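Local coordinates for beta-lactamase (Chitinophaga pinensis, PDB 6N36), which probably hydrolyses the amide bond of the beta-lactam ring with the help of zinc ions, as in other metallo-beta-lactamases, at residues Y20-I25 against M66-F71; L29-T34 against Y230-K235; G47-N52 against I145-M150; A94-T99 against L131-D136. All coordinates share one frame; numbering follows the deposited sequence.

Contacts 1, 2 and 3 all reach the seven-stranded sheet of the metallo-beta-lactamase sandwich. Contacts 1 and 2 have centres 12 Å apart and lie on neighbouring strands, contact 1 on the outermost strand 23-26 and contact 2 on strand 29-31, where F23 O meets Y31 N at 2.8 Å in a probable hydrogen bond. Contact 3 touches both: M66 and F71 pack on H48, and I32 packs on L50. Contact 4 stands apart, touching none of the others; its centre is 16 Å from that of contact 3 and 25 Å from that of contact 2. In contact 2 the Y230 side chain lies about 11 Å from a bound zinc ion.

Contact 1. Residues Y20-I25 against M66-F71; sequences YQPFRI and MKTLGF
L69 meets P22 through the outer part of its side chain. CB is only the stem: CG lies anti to the carbonyl carbon and beside the backbone N (chi1 -66°), which carries the branch out to the proline. CG is the first atom to touch, 4.0 Å from P22 CB. Beyond it the two methyls divide the work. CD1 rests on the same proline carbon, P22 CB, at 4.0 Å, and also packs against I32, just past strand 29-31. CD2 leans toward the backbone that leaves the proline, 4.2 Å from P22 O and 4.3 Å from F23 N.

The ring of P22 thus sits over the last turn of helix 58-69, just where the chain enters the edge strand 23-26 of the seven-stranded sheet. The helix ends here in a Schellman motif: G70 takes a positive phi of 93°, and F71 N bonds back to M66 O at 2.9 Å. After this turn, the F71 ring meets Y30 and H48 edge-to-face.

One residue back along the helix, T68 approaches the proline at about a right angle. Its methyl CG2 lies 4.0 Å from P22 CG, while OG1 turns to A64 O within the helix. F23 points its side chain the other way and stacks on H236, which leaves the pyrrolidine ring as the main surface of the loop and strand that the helix end meets.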
loop_
_atom_site.group_PDB
_atom_site.type_symbol
_atom_site.label_atom_id
_atom_site.label_comp_id
_atom_site.label_asym_id
_atom_site.label_seq_id
_atom_site.Cartn_x
_atom_site.Cartn_y
_atom_site.Cartn_z
ATOM N N TYR A 20 9.512 6.687 12.695
ATOM C CA TYR A 20 8.858 5.694 13.554
ATOM C C TYR A 20 9.805 4.498 13.668
ATOM O O TYR A 20 10.335 4.090 12.619
ATOM C CB TYR A 20 7.480 5.364 12.977
ATOM C CG TYR A 20 6.642 4.583 13.946
ATOM C CD1 TYR A 20 5.989 5.227 14.981
ATOM C CD2 TYR A 20 6.540 3.207 13.885
ATOM C CE1 TYR A 20 5.243 4.525 15.908
ATOM C CE2 TYR A 20 5.792 2.483 14.794
ATOM C CZ TYR A 20 5.131 3.147 15.815
ATOM O OH TYR A 20 4.422 2.501 16.782
ATOM N N GLN A 21 9.888 3.909 14.856
ATOM C CA GLN A 21 10.757 2.746 15.163
ATOM C C GLN A 21 10.257 1.558 14.344
ATOM O O GLN A 21 9.134 1.131 14.536
ATOM C CB GLN A 21 10.676 2.451 16.671
ATOM C CG GLN A 21 11.610 1.353 17.155
ATOM C CD GLN A 21 11.705 1.169 18.661
ATOM O OE1 GLN A 21 11.956 0.073 19.145
ATOM N NE2 GLN A 21 11.479 2.221 19.433
ATOM N N PRO A 22 11.065 0.961 13.456
ATOM C CA PRO A 22 10.577 -0.204 12.730
ATOM C C PRO A 22 10.409 -1.386 13.688
ATOM O O PRO A 22 11.032 -1.495 14.741
ATOM C CB PRO A 22 11.668 -0.478 11.700
ATOM C CG PRO A 22 12.905 0.087 12.328
ATOM C CD PRO A 22 12.435 1.309 13.091
ATOM N N PHE A 23 9.566 -2.332 13.264
ATOM C CA PHE A 23 9.253 -3.461 14.130
ATOM C C PHE A 23 8.740 -4.643 13.327
ATOM O O PHE A 23 8.200 -4.469 12.236
ATOM C CB PHE A 23 8.249 -3.038 15.198
ATOM C CG PHE A 23 6.852 -2.705 14.737
ATOM C CD1 PHE A 23 6.531 -1.462 14.202
ATOM C CD2 PHE A 23 5.867 -3.680 14.738
ATOM C CE1 PHE A 23 5.231 -1.183 13.794
ATOM C CE2 PHE A 23 4.562 -3.390 14.360
ATOM C CZ PHE A 23 4.256 -2.158 13.823
ATOM N N ARG A 24 8.868 -5.807 13.940
ATOM C CA ARG A 24 8.343 -7.060 13.390
ATOM C C ARG A 24 6.849 -7.135 13.697
ATOM O O ARG A 24 6.404 -7.009 14.880
ATOM C CB ARG A 24 9.054 -8.222 14.078
ATOM C CG ARG A 24 8.683 -9.576 13.525
ATOM C CD ARG A 24 9.429 -10.606 14.384
ATOM N NE ARG A 24 9.105 -11.953 13.989
ATOM C CZ ARG A 24 9.141 -12.995 14.800
ATOM N NH1 ARG A 24 9.297 -12.829 16.103
ATOM N NH2 ARG A 24 8.824 -14.180 14.311
ATOM N N ILE A 25 6.050 -7.241 12.636
ATOM C CA ILE A 25 4.579 -7.353 12.804
ATOM C C ILE A 25 4.235 -8.793 13.171
ATOM O O ILE A 25 3.545 -9.015 14.195
ATOM C CB ILE A 25 3.892 -6.884 11.503
ATOM C CG1 ILE A 25 4.183 -5.409 11.209
ATOM C CG2 ILE A 25 2.400 -7.192 11.600
ATOM C CD1 ILE A 25 3.867 -4.997 9.783
ATOM N N MET A 66 15.731 -0.597 7.622
ATOM C CA MET A 66 16.167 -1.980 7.311
ATOM C C MET A 66 17.472 -2.292 8.055
ATOM O O MET A 66 17.552 -3.382 8.664
ATOM C CB MET A 66 16.288 -2.158 5.815
ATOM C CG MET A 66 14.937 -2.306 5.178
ATOM S SD MET A 66 15.006 -2.555 3.398
ATOM C CE MET A 66 15.694 -4.220 3.409
ATOM N N LYS A 67 18.396 -1.334 8.115
ATOM C CA LYS A 67 19.675 -1.529 8.833
ATOM C C LYS A 67 19.344 -1.788 10.309
ATOM O O LYS A 67 19.926 -2.729 10.930
ATOM C CB LYS A 67 20.574 -0.307 8.644
ATOM C CG LYS A 67 21.920 -0.400 9.350
ATOM C CD LYS A 67 22.722 0.901 9.344
ATOM C CE LYS A 67 23.699 0.970 10.506
ATOM N NZ LYS A 67 24.306 2.314 10.719
ATOM N N THR A 68 18.478 -0.964 10.927
ATOM C CA THR A 68 18.078 -1.145 12.345
ATOM C C THR A 68 17.598 -2.581 12.605
ATOM O O THR A 68 17.910 -3.123 13.672
ATOM C CB THR A 68 16.998 -0.143 12.774
ATOM O OG1 THR A 68 17.647 1.130 12.704
ATOM C CG2 THR A 68 16.408 -0.453 14.126
ATOM N N LEU A 69 16.836 -3.178 11.673
ATOM C CA LEU A 69 16.292 -4.547 11.792
ATOM C C LEU A 69 17.344 -5.623 11.442
ATOM O O LEU A 69 17.008 -6.816 11.696
ATOM C CB LEU A 69 15.094 -4.698 10.860
ATOM C CG LEU A 69 13.873 -3.833 11.217
ATOM C CD1 LEU A 69 12.815 -3.983 10.117
ATOM C CD2 LEU A 69 13.335 -4.204 12.570
ATOM N N GLY A 70 18.459 -5.248 10.813
ATOM C CA GLY A 70 19.563 -6.135 10.429
ATOM C C GLY A 70 19.435 -6.671 9.016
ATOM O O GLY A 70 20.113 -7.686 8.698
ATOM N N PHE A 71 18.710 -5.963 8.139
ATOM C CA PHE A 71 18.579 -6.378 6.724
ATOM C C PHE A 71 19.242 -5.339 5.821
ATOM O O PHE A 71 19.345 -4.124 6.200
ATOM C CB PHE A 71 17.120 -6.532 6.326
ATOM C CG PHE A 71 16.370 -7.511 7.196
ATOM C CD1 PHE A 71 16.683 -8.862 7.102
ATOM C CD2 PHE A 71 15.404 -7.106 8.094
ATOM C CE1 PHE A 71 16.024 -9.798 7.886
ATOM C CE2 PHE A 71 14.760 -8.038 8.904
ATOM C CZ PHE A 71 15.070 -9.377 8.778
#

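Contact 2. Residues L29-T34 against Y230-K235; sequences LYYIGT and YELHKK
With CG anti to its backbone N (chi1 -172°), Y31 sends its ring across from strand 29-31, while Y230 holds CG between backbone N and carbonyl carbon (chi1 65°) and aims its hydroxyl at that ring. The two side chains cross obliquely, and Y230 OH comes to 3.6 Å from Y31 CE1.

The phenols join through a water rather than directly. Y31 OH receives a bond from it at 2.8 Å, and the water is 3.1 Å from Y230 OH. Y31 OH in turn donates to T34 O at 2.6 Å, in the carbonyl plane, so this buried hydroxyl is gripped from two directions and the ring is held at its far end.

Here the edge region of the seven-stranded sheet meets the segment leading into the short helix 232-235, a few residues after the zinc ligand H226 in the chain. Y230 also packs on W222 and L223 of strand 221-223, bringing the second sheet of the metallo-beta-lactamase sandwich to the same spot.

From the helix itself, L232 comes at Y31 from the opposite direction. Its methyl CD2 lies 3.9 Å from Y31 CZ and the same distance from Y31 OH, oblique to the ring. Behind Y230, K235 NZ donates to Y230 O at 2.7 Å and forms a salt bridge with D249.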
loop_
_atom_site.group_PDB
_atom_site.type_symbol
_atom_site.label_atom_id
_atom_site.label_comp_id
_atom_site.label_asym_id
_atom_site.label_seq_id
_atom_site.Cartn_x
_atom_site.Cartn_y
_atom_site.Cartn_z
ATOM N N LEU A 29 7.235 -10.544 8.319
ATOM C CA LEU A 29 6.652 -9.253 7.877
ATOM C C LEU A 29 6.985 -8.168 8.889
ATOM O O LEU A 29 6.714 -8.331 10.108
ATOM C CB LEU A 29 5.140 -9.404 7.760
ATOM C CG LEU A 29 4.390 -8.100 7.545
ATOM C CD1 LEU A 29 4.703 -7.460 6.202
ATOM C CD2 LEU A 29 2.888 -8.304 7.694
ATOM N N TYR A 30 7.608 -7.123 8.413
ATOM C CA TYR A 30 8.106 -6.006 9.235
ATOM C C TYR A 30 7.456 -4.706 8.740
ATOM O O TYR A 30 7.246 -4.482 7.520
ATOM C CB TYR A 30 9.622 -5.867 9.124
ATOM C CG TYR A 30 10.368 -7.076 9.612
ATOM C CD1 TYR A 30 10.542 -8.180 8.782
ATOM C CD2 TYR A 30 10.871 -7.151 10.897
ATOM C CE1 TYR A 30 11.169 -9.330 9.219
ATOM C CE2 TYR A 30 11.555 -8.290 11.327
ATOM C CZ TYR A 30 11.669 -9.399 10.495
ATOM O OH TYR A 30 12.348 -10.549 10.878
ATOM N N TYR A 31 7.264 -3.812 9.698
ATOM C CA TYR A 31 6.851 -2.416 9.473
ATOM C C TYR A 31 8.117 -1.568 9.382
ATOM O O TYR A 31 8.917 -1.570 10.318
ATOM C CB TYR A 31 5.971 -1.879 10.597
ATOM C CG TYR A 31 5.387 -0.514 10.294
ATOM C CD1 TYR A 31 4.192 -0.393 9.598
ATOM C CD2 TYR A 31 6.049 0.670 10.639
ATOM C CE1 TYR A 31 3.665 0.834 9.291
ATOM C CE2 TYR A 31 5.510 1.907 10.337
ATOM C CZ TYR A 31 4.289 1.995 9.704
ATOM O OH TYR A 31 3.736 3.195 9.357
ATOM N N ILE A 32 8.351 -0.870 8.288
ATOM C CA ILE A 32 9.534 0.013 8.103
ATOM C C ILE A 32 9.108 1.412 7.623
ATOM O O ILE A 32 9.936 2.138 7.082
ATOM C CB ILE A 32 10.571 -0.621 7.162
ATOM C CG1 ILE A 32 10.040 -0.919 5.746
ATOM C CG2 ILE A 32 11.146 -1.856 7.824
ATOM C CD1 ILE A 32 11.150 -1.224 4.776
ATOM N N GLY A 33 7.856 1.764 7.836
ATOM C CA GLY A 33 7.299 3.023 7.354
ATOM C C GLY A 33 7.532 4.172 8.303
ATOM O O GLY A 33 8.355 4.097 9.197
ATOM N N THR A 34 6.757 5.221 8.093
ATOM C CA THR A 34 6.825 6.429 8.935
ATOM C C THR A 34 5.680 6.412 9.949
ATOM O O THR A 34 4.952 5.415 10.092
ATOM C CB THR A 34 6.823 7.664 8.039
ATOM O OG1 THR A 34 5.599 7.678 7.306
ATOM C CG2 THR A 34 8.018 7.717 7.125
ATOM N N TYR A 230 -6.267 1.999 10.154
ATOM C CA TYR A 230 -6.302 0.738 10.940
ATOM C C TYR A 230 -5.889 1.004 12.377
ATOM O O TYR A 230 -5.688 0.021 13.075
ATOM C CB TYR A 230 -5.482 -0.369 10.292
ATOM C CG TYR A 230 -3.993 -0.165 10.199
ATOM C CD1 TYR A 230 -3.426 0.786 9.369
ATOM C CD2 TYR A 230 -3.128 -0.950 10.944
ATOM C CE1 TYR A 230 -2.054 0.935 9.241
ATOM C CE2 TYR A 230 -1.755 -0.790 10.857
ATOM C CZ TYR A 230 -1.205 0.155 10.004
ATOM O OH TYR A 230 0.145 0.346 9.883
ATOM N N GLU A 231 -5.816 2.274 12.788
ATOM C CA GLU A 231 -5.536 2.676 14.193
ATOM C C GLU A 231 -4.210 2.061 14.655
ATOM O O GLU A 231 -4.128 1.550 15.775
ATOM C CB GLU A 231 -6.756 2.311 15.038
ATOM C CG GLU A 231 -7.943 3.179 14.686
ATOM C CD GLU A 231 -7.984 4.550 15.340
ATOM O OE1 GLU A 231 -6.910 5.181 15.595
ATOM O OE2 GLU A 231 -9.114 4.983 15.646
ATOM N N LEU A 232 -3.159 2.121 13.821
ATOM C CA LEU A 232 -1.825 1.614 14.196
ATOM C C LEU A 232 -1.458 2.040 15.620
ATOM O O LEU A 232 -0.992 1.182 16.330
ATOM C CB LEU A 232 -0.761 2.140 13.225
ATOM C CG LEU A 232 0.694 1.839 13.569
ATOM C CD1 LEU A 232 0.961 0.354 13.679
ATOM C CD2 LEU A 232 1.600 2.503 12.525
ATOM N N HIS A 233 -1.596 3.320 15.944
ATOM C CA HIS A 233 -0.985 3.899 17.165
ATOM C C HIS A 233 -1.877 3.619 18.359
ATOM O O HIS A 233 -1.353 3.797 19.475
ATOM C CB HIS A 233 -0.734 5.379 16.979
ATOM C CG HIS A 233 0.247 5.558 15.877
ATOM N ND1 HIS A 233 1.518 5.069 15.975
ATOM C CD2 HIS A 233 0.117 6.135 14.673
ATOM C CE1 HIS A 233 2.162 5.336 14.840
ATOM N NE2 HIS A 233 1.313 5.977 14.022
ATOM N N LYS A 234 -3.060 3.042 18.141
ATOM C CA LYS A 234 -3.850 2.487 19.276
ATOM C C LYS A 234 -3.517 1.010 19.480
ATOM O O LYS A 234 -3.717 0.524 20.627
ATOM C CB LYS A 234 -5.342 2.736 19.076
ATOM C CG LYS A 234 -5.735 4.199 19.222
ATOM C CD LYS A 234 -7.202 4.467 18.905
ATOM C CE LYS A 234 -7.651 5.841 19.358
ATOM N NZ LYS A 234 -7.380 6.886 18.348
ATOM N N LYS A 235 -3.005 0.313 18.460
ATOM C CA LYS A 235 -2.713 -1.141 18.509
ATOM C C LYS A 235 -1.270 -1.414 18.932
ATOM O O LYS A 235 -0.969 -2.537 19.371
ATOM C CB LYS A 235 -2.980 -1.733 17.132
ATOM C CG LYS A 235 -4.455 -1.810 16.809
ATOM C CD LYS A 235 -4.760 -2.126 15.343
ATOM C CE LYS A 235 -6.246 -2.284 15.120
ATOM N NZ LYS A 235 -6.604 -2.450 13.692
HETATM O O HOH W 1 0.983 3.131 8.826
#

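Contact 3. Residues G47-N52 against I145-M150; sequences GHILIN and IQLGGM
A type I' turn from L147 to M150, closing the hairpin between strands 144-147 and 150-156, lets L147 project from one sheet of the sandwich onto the G47-H48 peptide of the other. The two glycines G148 and G149 take the positive phi angles that the turn needs, and L147 N and M150 N each bond across it to the partner's carbonyl.

L147 reaches over with a single methyl. CG stands anti to its backbone N (chi1 -177°), and CD2 is carried to the peptide at G47. It lies 3.4 Å from G47 O, 3.7 Å from G47 C and 4.0 Å from H48 N, so it covers the peptide group that joins G47 to H48. Beside it, I49 slides past in the opposite direction, with CG1 and CD1 both 4.1 Å from L147 CD2. The I49 chain is bent at chi2 101°, away from a staggered position, and its other neighbours include L80 and I42.

G47 O has its polar partner elsewhere, in T44 OG1. That bond already satisfies the carbonyl, so the methyl can lie over the peptide without displacing a hydrogen-bond partner, and the two segments meet here by van der Waals contact alone.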
loop_
_atom_site.group_PDB
_atom_site.type_symbol
_atom_site.label_atom_id
_atom_site.label_comp_id
_atom_site.label_asym_id
_atom_site.label_seq_id
_atom_site.Cartn_x
_atom_site.Cartn_y
_atom_site.Cartn_z
ATOM N N GLY A 47 15.802 -13.037 -0.841
ATOM C CA GLY A 47 15.639 -11.584 -0.991
ATOM C C GLY A 47 14.292 -11.122 -0.501
ATOM O O GLY A 47 13.455 -11.922 -0.092
ATOM N N HIS A 48 14.053 -9.815 -0.565
ATOM C CA HIS A 48 12.890 -9.246 0.131
ATOM C C HIS A 48 11.922 -8.589 -0.844
ATOM O O HIS A 48 12.300 -8.211 -1.946
ATOM C CB HIS A 48 13.372 -8.187 1.138
ATOM C CG HIS A 48 14.552 -8.608 1.951
ATOM N ND1 HIS A 48 14.633 -9.882 2.523
ATOM C CD2 HIS A 48 15.700 -7.961 2.271
ATOM C CE1 HIS A 48 15.769 -9.972 3.172
ATOM N NE2 HIS A 48 16.458 -8.796 3.058
ATOM N N ILE A 49 10.707 -8.465 -0.360
ATOM C CA ILE A 49 9.600 -7.754 -1.044
ATOM C C ILE A 49 9.363 -6.485 -0.220
ATOM O O ILE A 49 9.141 -6.555 1.016
ATOM C CB ILE A 49 8.351 -8.614 -1.184
ATOM C CG1 ILE A 49 8.632 -9.994 -1.812
ATOM C CG2 ILE A 49 7.266 -7.837 -1.929
ATOM C CD1 ILE A 49 8.714 -11.104 -0.801
ATOM N N LEU A 50 9.274 -5.345 -0.917
ATOM C CA LEU A 50 8.849 -4.050 -0.298
ATOM C C LEU A 50 7.490 -3.660 -0.847
ATOM O O LEU A 50 7.345 -3.614 -2.076
ATOM C CB LEU A 50 9.862 -2.969 -0.640
ATOM C CG LEU A 50 9.472 -1.571 -0.141
ATOM C CD1 LEU A 50 9.527 -1.505 1.365
ATOM C CD2 LEU A 50 10.357 -0.517 -0.815
ATOM N N ILE A 51 6.531 -3.415 0.047
ATOM C CA ILE A 51 5.228 -2.843 -0.338
ATOM C C ILE A 51 5.213 -1.380 0.107
ATOM O O ILE A 51 5.171 -1.122 1.301
ATOM C CB ILE A 51 4.062 -3.632 0.272
ATOM C CG1 ILE A 51 4.113 -5.122 -0.085
ATOM C CG2 ILE A 51 2.771 -2.977 -0.184
ATOM C CD1 ILE A 51 3.086 -5.959 0.661
ATOM N N ASN A 52 5.210 -0.503 -0.889
ATOM C CA ASN A 52 5.119 0.973 -0.784
ATOM C C ASN A 52 6.428 1.624 -0.374
ATOM O O ASN A 52 7.243 1.053 0.375
ATOM C CB ASN A 52 4.032 1.458 0.173
ATOM C CG ASN A 52 2.628 1.174 -0.313
ATOM O OD1 ASN A 52 2.405 0.945 -1.511
ATOM N ND2 ASN A 52 1.672 1.163 0.623
ATOM N N ILE A 145 2.667 -13.514 -6.524
ATOM C CA ILE A 145 4.061 -13.036 -6.515
ATOM C C ILE A 145 4.763 -13.989 -5.542
ATOM O O ILE A 145 4.325 -14.091 -4.351
ATOM C CB ILE A 145 4.127 -11.561 -6.077
ATOM C CG1 ILE A 145 3.248 -10.698 -6.987
ATOM C CG2 ILE A 145 5.558 -11.061 -6.046
ATOM C CD1 ILE A 145 2.248 -9.849 -6.248
ATOM N N GLN A 146 5.724 -14.714 -6.065
ATOM C CA GLN A 146 6.440 -15.762 -5.301
ATOM C C GLN A 146 7.918 -15.425 -5.206
ATOM O O GLN A 146 8.554 -15.148 -6.216
ATOM C CB GLN A 146 6.203 -17.123 -5.958
ATOM C CG GLN A 146 4.745 -17.512 -5.911
ATOM C CD GLN A 146 4.533 -18.810 -6.641
ATOM O OE1 GLN A 146 4.119 -18.815 -7.794
ATOM N NE2 GLN A 146 4.885 -19.897 -5.987
ATOM N N LEU A 147 8.479 -15.619 -4.023
ATOM C CA LEU A 147 9.929 -15.431 -3.773
ATOM C C LEU A 147 10.293 -16.156 -2.484
ATOM O O LEU A 147 9.646 -15.904 -1.448
ATOM C CB LEU A 147 10.240 -13.933 -3.623
ATOM C CG LEU A 147 11.713 -13.609 -3.444
ATOM C CD1 LEU A 147 12.554 -14.024 -4.622
ATOM C CD2 LEU A 147 11.917 -12.130 -3.105
ATOM N N GLY A 148 11.304 -17.023 -2.522
ATOM C CA GLY A 148 11.877 -17.630 -1.300
ATOM C C GLY A 148 10.836 -18.264 -0.379
ATOM O O GLY A 148 11.001 -18.188 0.854
ATOM N N GLY A 149 9.830 -18.953 -0.950
ATOM C CA GLY A 149 8.813 -19.669 -0.153
ATOM C C GLY A 149 7.566 -18.852 0.100
ATOM O O GLY A 149 6.575 -19.448 0.549
ATOM N N MET A 150 7.611 -17.530 -0.094
ATOM C CA MET A 150 6.436 -16.647 0.087
ATOM C C MET A 150 5.581 -16.659 -1.167
ATOM O O MET A 150 6.119 -16.687 -2.297
ATOM C CB MET A 150 6.855 -15.196 0.378
ATOM C CG MET A 150 7.371 -15.050 1.728
ATOM S SD MET A 150 6.298 -15.453 3.090
ATOM C CE MET A 150 4.976 -14.314 2.680
#

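Contact 4. Residues A94-T99 against L131-D136; sequences AVKQQT and LPVKAD
The polar part of the contact gathers on K96 NZ. It donates to K134 O at 2.8 Å, the ammonium tilted 23° from the carbonyl plane with a C=O...N angle of 144°. A water accepts from the same nitrogen at 3.0 Å and also accepts a hydrogen bond from K134 N at 2.9 Å, so lysine and water together grip both polar atoms of the K134 backbone. The charged partner is D136, which comes from the opposite direction: OD2 lies 3.3 Å from K96 NZ in a salt bridge whose hydrogen bond is weak, and K96 CE accompanies it at 3.4 Å from D136 OD2. That oxygen is also held by M103 N, which positions the carboxylate and probably keeps it negative.

The lysine spans the gap because its chain is extended throughout, starting with CG anti to the backbone N (chi1 -175°). It leaves helix 92-99, part of the beta-alpha-beta crossover from strand 76-80 to the parallel strand 102-106, and reaches the loop that leads into the edge strand 137-139.

Apolar contact runs along the same chain. K96 CD lies 3.8 Å from V133 CG1, the two side chains meeting at a slant. V133 packs as well against M92 and A93 of the same helix and M103 of strand 102-106.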
loop_
_atom_site.group_PDB
_atom_site.type_symbol
_atom_site.label_atom_id
_atom_site.label_comp_id
_atom_site.label_asym_id
_atom_site.label_seq_id
_atom_site.Cartn_x
_atom_site.Cartn_y
_atom_site.Cartn_z
ATOM N N ALA A 94 13.671 5.925 -6.995
ATOM C CA ALA A 94 14.968 5.965 -6.274
ATOM C C ALA A 94 15.279 4.558 -5.784
ATOM O O ALA A 94 16.422 4.073 -5.925
ATOM C CB ALA A 94 14.970 6.976 -5.153
ATOM N N VAL A 95 14.308 3.903 -5.152
ATOM C CA VAL A 95 14.551 2.547 -4.609
ATOM C C VAL A 95 14.905 1.604 -5.766
ATOM O O VAL A 95 15.889 0.840 -5.630
ATOM C CB VAL A 95 13.349 1.996 -3.808
ATOM C CG1 VAL A 95 13.576 0.543 -3.463
ATOM C CG2 VAL A 95 13.113 2.826 -2.572
ATOM N N LYS A 96 14.210 1.670 -6.898
ATOM C CA LYS A 96 14.482 0.754 -8.041
ATOM C C LYS A 96 15.880 1.022 -8.619
ATOM O O LYS A 96 16.615 0.045 -8.854
ATOM C CB LYS A 96 13.453 0.949 -9.145
ATOM C CG LYS A 96 13.580 -0.040 -10.294
ATOM C CD LYS A 96 12.474 0.056 -11.324
ATOM C CE LYS A 96 12.789 -0.769 -12.561
ATOM N NZ LYS A 96 11.801 -0.550 -13.636
ATOM N N GLN A 97 16.253 2.287 -8.711
ATOM C CA GLN A 97 17.597 2.666 -9.222
ATOM C C GLN A 97 18.674 2.094 -8.295
ATOM O O GLN A 97 19.712 1.613 -8.830
ATOM C CB GLN A 97 17.754 4.177 -9.317
ATOM C CG GLN A 97 19.083 4.528 -9.965
ATOM C CD GLN A 97 19.377 5.996 -9.889
ATOM O OE1 GLN A 97 18.651 6.769 -9.253
ATOM N NE2 GLN A 97 20.468 6.375 -10.537
ATOM N N GLN A 98 18.473 2.161 -6.979
ATOM C CA GLN A 98 19.496 1.785 -5.977
ATOM C C GLN A 98 19.590 0.283 -5.803
ATOM O O GLN A 98 20.672 -0.132 -5.299
ATOM C CB GLN A 98 19.224 2.488 -4.648
ATOM C CG GLN A 98 19.449 3.967 -4.748
ATOM C CD GLN A 98 19.058 4.656 -3.466
ATOM O OE1 GLN A 98 19.469 4.244 -2.386
ATOM N NE2 GLN A 98 18.275 5.729 -3.590
ATOM N N THR A 99 18.522 -0.491 -6.055
ATOM C CA THR A 99 18.438 -1.927 -5.705
ATOM C C THR A 99 18.403 -2.791 -6.967
ATOM O O THR A 99 18.703 -3.945 -6.838
ATOM C CB THR A 99 17.196 -2.250 -4.857
ATOM O OG1 THR A 99 16.069 -1.910 -5.661
ATOM C CG2 THR A 99 17.118 -1.505 -3.541
ATOM N N LEU A 131 8.610 10.660 -9.575
ATOM C CA LEU A 131 9.481 10.161 -10.651
ATOM C C LEU A 131 8.859 8.891 -11.188
ATOM O O LEU A 131 8.523 7.971 -10.445
ATOM C CB LEU A 131 10.909 9.909 -10.164
ATOM C CG LEU A 131 11.733 11.142 -9.834
ATOM C CD1 LEU A 131 13.115 10.735 -9.407
ATOM C CD2 LEU A 131 11.815 12.101 -11.015
ATOM N N PRO A 132 8.738 8.758 -12.504
ATOM C CA PRO A 132 8.087 7.606 -13.090
ATOM C C PRO A 132 8.880 6.312 -12.954
ATOM O O PRO A 132 10.125 6.309 -12.786
ATOM C CB PRO A 132 7.911 7.917 -14.570
ATOM C CG PRO A 132 8.564 9.217 -14.779
ATOM C CD PRO A 132 9.127 9.769 -13.501
ATOM N N VAL A 133 8.128 5.235 -12.945
ATOM C CA VAL A 133 8.661 3.866 -12.834
ATOM C C VAL A 133 8.030 2.992 -13.909
ATOM O O VAL A 133 6.804 2.928 -13.992
ATOM C CB VAL A 133 8.443 3.259 -11.437
ATOM C CG1 VAL A 133 9.158 1.929 -11.374
ATOM C CG2 VAL A 133 8.810 4.208 -10.289
ATOM N N LYS A 134 8.846 2.310 -14.711
ATOM C CA LYS A 134 8.360 1.303 -15.678
ATOM C C LYS A 134 8.178 -0.057 -15.004
ATOM O O LYS A 134 9.023 -0.440 -14.180
ATOM C CB LYS A 134 9.402 1.177 -16.801
ATOM C CG LYS A 134 9.545 2.445 -17.622
ATOM C CD LYS A 134 10.377 2.249 -18.896
ATOM C CE LYS A 134 10.590 3.539 -19.659
ATOM N NZ LYS A 134 11.049 4.622 -18.749
ATOM N N ALA A 135 7.147 -0.788 -15.390
ATOM C CA ALA A 135 6.786 -2.106 -14.837
ATOM C C ALA A 135 7.691 -3.188 -15.400
ATOM O O ALA A 135 7.865 -3.237 -16.653
ATOM C CB ALA A 135 5.349 -2.432 -15.133
ATOM N N ASP A 136 8.175 -4.079 -14.531
ATOM C CA ASP A 136 8.863 -5.324 -14.956
ATOM C C ASP A 136 7.846 -6.458 -15.115
ATOM O O ASP A 136 8.095 -7.376 -15.910
ATOM C CB ASP A 136 9.989 -5.629 -13.983
ATOM C CG ASP A 136 11.034 -4.524 -14.014
ATOM O OD1 ASP A 136 11.746 -4.424 -15.054
ATOM O OD2 ASP A 136 11.130 -3.750 -13.050
HETATM O O HOH W 2 11.714 2.336 -14.268
#